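Local coordinates for tyrosinase (Aspergillus oryzae, PDB 6JU5), which probably oxidises L-tyrosine and L-dopa to L-dopaquinone with molecular oxygen at a dinuclear copper centre, at residues Thr237-Leu242 with Gly254-Leu259; Asp278-Leu283 with Lys461-Asp466. The protein carries 1 engineered substitution. All coordinates share one frame; numbering follows the deposited sequence.

Contact 1. Residues Thr237-Leu242 with Gly254-Leu259; sequences TTKYGL and GGQNWL
Lys239 and Gln256 meet at a single backbone bridge and then tie their side chains together beyond it, a worked example of a short parallel pairing although neither segment is a regular strand. Lys239 N donates to Gly255 O at 3.1 Å, and Asn257 N returns a bond to Lys239 O, the pattern of a parallel bridge. From this base the lysine can be followed outward. Lys239 CB lies 4.0 Å from Asn257 N; its CG passes 3.6 Å from Gln256 OE1, and CD and CE run past the same oxygen at a little greater distance. The chain stays extended until its last bond, where chi4 of 60° folds Lys239 NZ back to within 3.1 Å of Gln256 OE1, tilted from the plane of that carbonyl. Water 1 gives OE1 a second donor. The other half of the amide is held as well: Gln256 NE2 reaches Thr237 O at 2.9 Å, almost straight at 167° and with the acceptor in the amide plane, so both ends of the group fix its rotation. Thr238 adds a short bond from OG1 to Gly255 O, 2.7 Å, on a lone pair, which gives that carbonyl two donors from 237-242. Farther along, water 3 joins Tyr240 O to Asn257 ND2. Lys239 NZ also forms a salt bridge with Asp369. The Tyr240 side chain packs on helix 258-265, its hydroxyl bonded to Trp338 O in helix 328-340. Gly241 and Leu242 form a classic beta bulge opposite Ala357 of strand 356-357, and Asn257, at the N-cap, bonds through OD1 to Arg260 N at the start of helix 258-265.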
loop_
_atom_site.group_PDB
_atom_site.type_symbol
_atom_site.label_atom_id
_atom_site.label_comp_id
_atom_site.label_asym_id
_atom_site.label_seq_id
_atom_site.Cartn_x
_atom_site.Cartn_y
_atom_site.Cartn_z
ATOM N N THR B 237 -3.343 -10.557 8.033
ATOM C CA THR B 237 -4.294 -10.274 6.971
ATOM C C THR B 237 -3.742 -9.173 6.075
ATOM O O THR B 237 -2.942 -8.326 6.501
ATOM C CB THR B 237 -5.681 -9.948 7.538
ATOM O OG1 THR B 237 -5.580 -8.833 8.438
ATOM C CG2 THR B 237 -6.244 -11.110 8.344
ATOM N N THR B 238 -4.163 -9.193 4.811
ATOM C CA THR B 238 -3.650 -8.245 3.825
ATOM C C THR B 238 -4.740 -7.842 2.839
ATOM O O THR B 238 -5.664 -8.629 2.601
ATOM C CB THR B 238 -2.432 -8.851 3.091
ATOM O OG1 THR B 238 -1.890 -7.907 2.159
ATOM C CG2 THR B 238 -2.833 -10.061 2.266
ATOM N N LYS B 239 -4.633 -6.636 2.297
ATOM C CA LYS B 239 -5.496 -6.176 1.201
ATOM C C LYS B 239 -4.614 -5.959 -0.040
ATOM O O LYS B 239 -3.731 -5.099 0.023
ATOM C CB LYS B 239 -6.216 -4.879 1.581
ATOM C CG LYS B 239 -7.081 -5.009 2.837
ATOM C CD LYS B 239 -7.563 -3.642 3.299
ATOM C CE LYS B 239 -8.435 -3.688 4.539
ATOM N NZ LYS B 239 -7.657 -4.281 5.668
ATOM N N TYR B 240 -4.817 -6.735 -1.101
ATOM C CA TYR B 240 -4.060 -6.658 -2.350
ATOM C C TYR B 240 -2.577 -6.968 -2.150
ATOM O O TYR B 240 -1.764 -6.673 -3.029
ATOM C CB TYR B 240 -4.218 -5.304 -3.074
ATOM C CG TYR B 240 -5.629 -5.096 -3.572
ATOM C CD1 TYR B 240 -6.622 -4.617 -2.727
ATOM C CD2 TYR B 240 -5.976 -5.402 -4.893
ATOM C CE1 TYR B 240 -7.911 -4.442 -3.176
ATOM C CE2 TYR B 240 -7.280 -5.222 -5.338
ATOM C CZ TYR B 240 -8.246 -4.739 -4.481
ATOM O OH TYR B 240 -9.527 -4.569 -4.956
ATOM N N GLY B 241 -2.168 -7.595 -1.045
ATOM C CA GLY B 241 -0.760 -7.804 -0.791
ATOM C C GLY B 241 -0.111 -9.025 -1.400
ATOM O O GLY B 241 1.134 -9.046 -1.392
ATOM N N LEU B 242 -0.894 -10.012 -1.834
ATOM C CA LEU B 242 -0.313 -11.267 -2.322
ATOM C C LEU B 242 -0.228 -11.236 -3.837
ATOM O O LEU B 242 -1.270 -11.238 -4.528
ATOM C CB LEU B 242 -1.160 -12.455 -1.846
ATOM C CG LEU B 242 -1.482 -12.460 -0.346
ATOM C CD1 LEU B 242 -2.383 -13.630 0.012
ATOM C CD2 LEU B 242 -0.187 -12.478 0.457
ATOM N N GLY B 254 1.502 -8.831 3.645
ATOM C CA GLY B 254 1.550 -8.136 2.358
ATOM C C GLY B 254 1.114 -6.689 2.437
ATOM O O GLY B 254 1.095 -6.009 1.400
ATOM N N GLY B 255 0.754 -6.222 3.643
ATOM C CA GLY B 255 0.369 -4.834 3.810
ATOM C C GLY B 255 -1.094 -4.563 3.526
ATOM O O GLY B 255 -1.871 -5.438 3.134
ATOM N N GLN B 256 -1.475 -3.311 3.753
ATOM C CA GLN B 256 -2.854 -2.863 3.565
ATOM C C GLN B 256 -2.888 -1.838 2.438
ATOM O O GLN B 256 -2.661 -0.650 2.690
ATOM C CB GLN B 256 -3.402 -2.261 4.856
ATOM C CG GLN B 256 -3.082 -3.110 6.073
ATOM C CD GLN B 256 -3.540 -4.549 5.956
ATOM O OE1 GLN B 256 -4.607 -4.876 5.442
ATOM N NE2 GLN B 256 -2.693 -5.444 6.470
ATOM N N ASN B 257 -3.142 -2.319 1.218
ATOM C CA ASN B 257 -3.167 -1.371 0.104
ATOM C C ASN B 257 -4.563 -0.754 -0.006
ATOM O O ASN B 257 -5.358 -1.039 -0.899
ATOM C CB ASN B 257 -2.766 -2.038 -1.207
ATOM C CG ASN B 257 -2.355 -1.043 -2.273
ATOM O OD1 ASN B 257 -2.695 0.139 -2.244
ATOM N ND2 ASN B 257 -1.588 -1.550 -3.239
ATOM N N TRP B 258 -4.817 0.135 0.954
ATOM C CA TRP B 258 -6.131 0.739 1.104
ATOM C C TRP B 258 -6.477 1.689 -0.026
ATOM O O TRP B 258 -7.640 1.796 -0.424
ATOM C CB TRP B 258 -6.264 1.388 2.484
ATOM C CG TRP B 258 -5.368 2.546 2.775
ATOM C CD1 TRP B 258 -4.202 2.553 3.498
ATOM C CD2 TRP B 258 -5.584 3.900 2.353
ATOM N NE1 TRP B 258 -3.688 3.833 3.534
ATOM C CE2 TRP B 258 -4.516 4.673 2.838
ATOM C CE3 TRP B 258 -6.586 4.538 1.600
ATOM C CZ2 TRP B 258 -4.399 6.046 2.607
ATOM C CZ3 TRP B 258 -6.479 5.895 1.365
ATOM C CH2 TRP B 258 -5.396 6.630 1.870
ATOM N N LEU B 259 -5.460 2.312 -0.635
ATOM C CA LEU B 259 -5.714 3.128 -1.822
ATOM C C LEU B 259 -6.194 2.266 -2.994
ATOM O O LEU B 259 -7.105 2.668 -3.742
ATOM C CB LEU B 259 -4.440 3.864 -2.208
ATOM C CG LEU B 259 -4.511 5.215 -2.882
ATOM C CD1 LEU B 259 -5.349 6.232 -2.120
ATOM C CD2 LEU B 259 -3.090 5.727 -3.090
HETATM O O HOH W 1 -5.943 -6.716 6.848
HETATM O O HOH W 2 -0.806 -4.567 0.135
HETATM O O HOH W 3 -0.725 -4.271 -3.649
HETATM O O HOH W 4 2.295 -6.572 -0.776
#

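Contact 2. Residues Asp278-Leu283 with Lys461-Asp466; sequences DSVPTL and KEVYKD
Val280 and Val463 press their branches together where the loop leading into helix 282-292 meets the end region of helix 458-464, and the contact illustrates how a small apolar core can be edged by polar groups linked through water. The two valines point toward each other but slide past in opposite directions. The touching is done by one methyl of Val280: Val280 CG2 sits 3.6 Å from both CG2 and CB of Val463, and Val463 CG1 is slightly farther off. It thus settles over the branch point of Val463 and meets both of its methyls. With Val463 CG1 anti to the backbone N (chi1 -177°), Val463 CG2 is turned beside that nitrogen, where it also meets Asp278 CB at 4.1 Å, while CG1 approaches Asp278 O. No direct hydrogen bond crosses between 278-283 and 461-466. Toward the exposed side, the carboxylates of Asp278 and Asp466 come close, OD1 to OD2 at 4.2 Å, an approach of like charges. Water 5 mediates, donating to Asp278 OD1 at 2.8 Å and to Asp466 OD2 at 2.6 Å, and its two hydrogens probably ease the repulsion; the closeness of the two carboxylates might still raise the pKa of one or both somewhat. Leu547 of helix 546-555 packs on both valines, adding a third element to the apolar patch. Nearby, Arg459 of helix 458-464 bonds through NE to Ser279 O, and Tyr464 OH reaches Asp285 and Arg289, joining the helix to helix 282-292.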
loop_
_atom_site.group_PDB
_atom_site.type_symbol
_atom_site.label_atom_id
_atom_site.label_comp_id
_atom_site.label_asym_id
_atom_site.label_seq_id
_atom_site.Cartn_x
_atom_site.Cartn_y
_atom_site.Cartn_z
ATOM N N ASP B 278 -19.796 12.261 -16.803
ATOM C CA ASP B 278 -19.783 12.222 -15.343
ATOM C C ASP B 278 -19.848 10.803 -14.797
ATOM O O ASP B 278 -20.523 9.935 -15.368
ATOM C CB ASP B 278 -20.984 13.011 -14.801
ATOM C CG ASP B 278 -20.958 14.457 -15.254
ATOM O OD1 ASP B 278 -22.037 15.044 -15.485
ATOM O OD2 ASP B 278 -19.830 14.982 -15.380
ATOM N N SER B 279 -19.169 10.547 -13.675
ATOM C CA SER B 279 -19.130 9.176 -13.164
ATOM C C SER B 279 -20.117 8.973 -12.014
ATOM O O SER B 279 -20.477 9.890 -11.275
ATOM C CB SER B 279 -17.720 8.770 -12.718
ATOM O OG SER B 279 -17.362 9.445 -11.537
ATOM N N VAL B 280 -20.547 7.721 -11.862
ATOM C CA VAL B 280 -21.376 7.303 -10.733
ATOM C C VAL B 280 -20.805 6.010 -10.179
ATOM O O VAL B 280 -20.594 5.107 -10.998
ATOM C CB VAL B 280 -22.832 7.043 -11.184
ATOM C CG1 VAL B 280 -23.639 6.533 -9.992
ATOM C CG2 VAL B 280 -23.496 8.282 -11.788
ATOM N N PRO B 281 -20.512 5.859 -8.884
ATOM C CA PRO B 281 -19.983 4.572 -8.399
ATOM C C PRO B 281 -21.038 3.478 -8.494
ATOM O O PRO B 281 -22.137 3.626 -7.957
ATOM C CB PRO B 281 -19.659 4.822 -6.930
ATOM C CG PRO B 281 -19.749 6.298 -6.732
ATOM C CD PRO B 281 -20.667 6.832 -7.796
ATOM N N THR B 282 -20.714 2.409 -9.205
ATOM C CA THR B 282 -21.665 1.314 -9.380
ATOM C C THR B 282 -22.136 0.788 -8.039
ATOM O O THR B 282 -23.319 0.469 -7.902
ATOM C CB THR B 282 -20.974 0.213 -10.213
ATOM O OG1 THR B 282 -20.780 0.768 -11.530
ATOM C CG2 THR B 282 -21.835 -1.032 -10.327
ATOM N N LEU B 283 -21.271 0.739 -7.032
ATOM C CA LEU B 283 -21.699 0.225 -5.730
ATOM C C LEU B 283 -22.776 1.094 -5.127
ATOM O O LEU B 283 -23.692 0.584 -4.472
ATOM C CB LEU B 283 -20.481 0.141 -4.804
ATOM C CG LEU B 283 -20.726 -0.282 -3.354
ATOM C CD1 LEU B 283 -21.450 -1.629 -3.273
ATOM C CD2 LEU B 283 -19.383 -0.323 -2.633
ATOM N N LYS B 461 -29.247 9.992 -9.346
ATOM C CA LYS B 461 -30.316 10.807 -9.917
ATOM C C LYS B 461 -29.760 12.001 -10.685
ATOM O O LYS B 461 -30.294 12.329 -11.739
ATOM C CB LYS B 461 -31.278 11.259 -8.811
ATOM C CG LYS B 461 -32.035 10.091 -8.184
ATOM C CD LYS B 461 -33.254 10.570 -7.407
ATOM C CE LYS B 461 -32.967 10.700 -5.922
ATOM N NZ LYS B 461 -34.219 10.838 -5.126
ATOM N N GLU B 462 -28.699 12.614 -10.174
ATOM C CA GLU B 462 -28.072 13.777 -10.810
ATOM C C GLU B 462 -27.601 13.439 -12.221
ATOM O O GLU B 462 -27.745 14.228 -13.158
ATOM C CB GLU B 462 -26.906 14.230 -9.940
ATOM C CG GLU B 462 -26.154 15.487 -10.347
ATOM C CD GLU B 462 -25.128 15.849 -9.280
ATOM O OE1 GLU B 462 -24.467 14.922 -8.764
ATOM O OE2 GLU B 462 -25.005 17.043 -8.938
ATOM N N VAL B 463 -26.997 12.255 -12.359
ATOM C CA VAL B 463 -26.420 11.877 -13.657
ATOM C C VAL B 463 -27.493 11.248 -14.526
ATOM O O VAL B 463 -27.649 11.577 -15.709
ATOM C CB VAL B 463 -25.184 10.978 -13.454
ATOM C CG1 VAL B 463 -24.521 10.627 -14.779
ATOM C CG2 VAL B 463 -24.167 11.705 -12.569
ATOM N N TYR B 464 -28.300 10.353 -13.948
ATOM C CA TYR B 464 -29.342 9.745 -14.772
ATOM C C TYR B 464 -30.295 10.799 -15.349
ATOM O O TYR B 464 -30.823 10.631 -16.450
ATOM C CB TYR B 464 -30.147 8.733 -13.980
ATOM C CG TYR B 464 -29.570 7.349 -13.791
ATOM C CD1 TYR B 464 -28.247 7.115 -13.426
ATOM C CD2 TYR B 464 -30.384 6.232 -13.960
ATOM C CE1 TYR B 464 -27.772 5.818 -13.265
ATOM C CE2 TYR B 464 -29.923 4.945 -13.790
ATOM C CZ TYR B 464 -28.599 4.736 -13.442
ATOM O OH TYR B 464 -28.132 3.444 -13.251
ATOM N N LYS B 465 -30.547 11.880 -14.616
ATOM C CA LYS B 465 -31.508 12.896 -15.027
ATOM C C LYS B 465 -31.122 13.594 -16.324
ATOM O O LYS B 465 -31.927 14.251 -16.992
ATOM C CB LYS B 465 -31.642 13.943 -13.908
ATOM N N ASP B 466 -29.853 13.469 -16.682
ATOM C CA ASP B 466 -29.317 14.095 -17.882
ATOM C C ASP B 466 -29.680 13.265 -19.109
ATOM O O ASP B 466 -29.499 13.713 -20.239
ATOM C CB ASP B 466 -27.803 14.216 -17.785
ATOM C CG ASP B 466 -27.258 15.446 -17.107
ATOM O OD1 ASP B 466 -27.996 16.411 -16.824
ATOM O OD2 ASP B 466 -26.027 15.455 -16.854
HETATM O O HOH W 5 -24.168 13.701 -16.594
#

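Overall arrangement
Contact 1 closes before contact 2 opens, so the two follow in series along the chain, linked by the consecutive helices 258-265 and 282-292. Their centres are 29 Å apart and their nearest atoms about 11 Å, without touching. The first is local, both segments falling in the central tyrosinase range, with the Tyr240 side chain about 10 Å from that of the copper ligand His336. The second joins segments whose closest ends are 178 residues apart and lies away from the copper site. Helix 328-340, which carries His332 and His336, receives Tyr240 from contact 1 and Leu283, at the start of helix 282-292, from contact 2, so both regions border one copper-bearing helix.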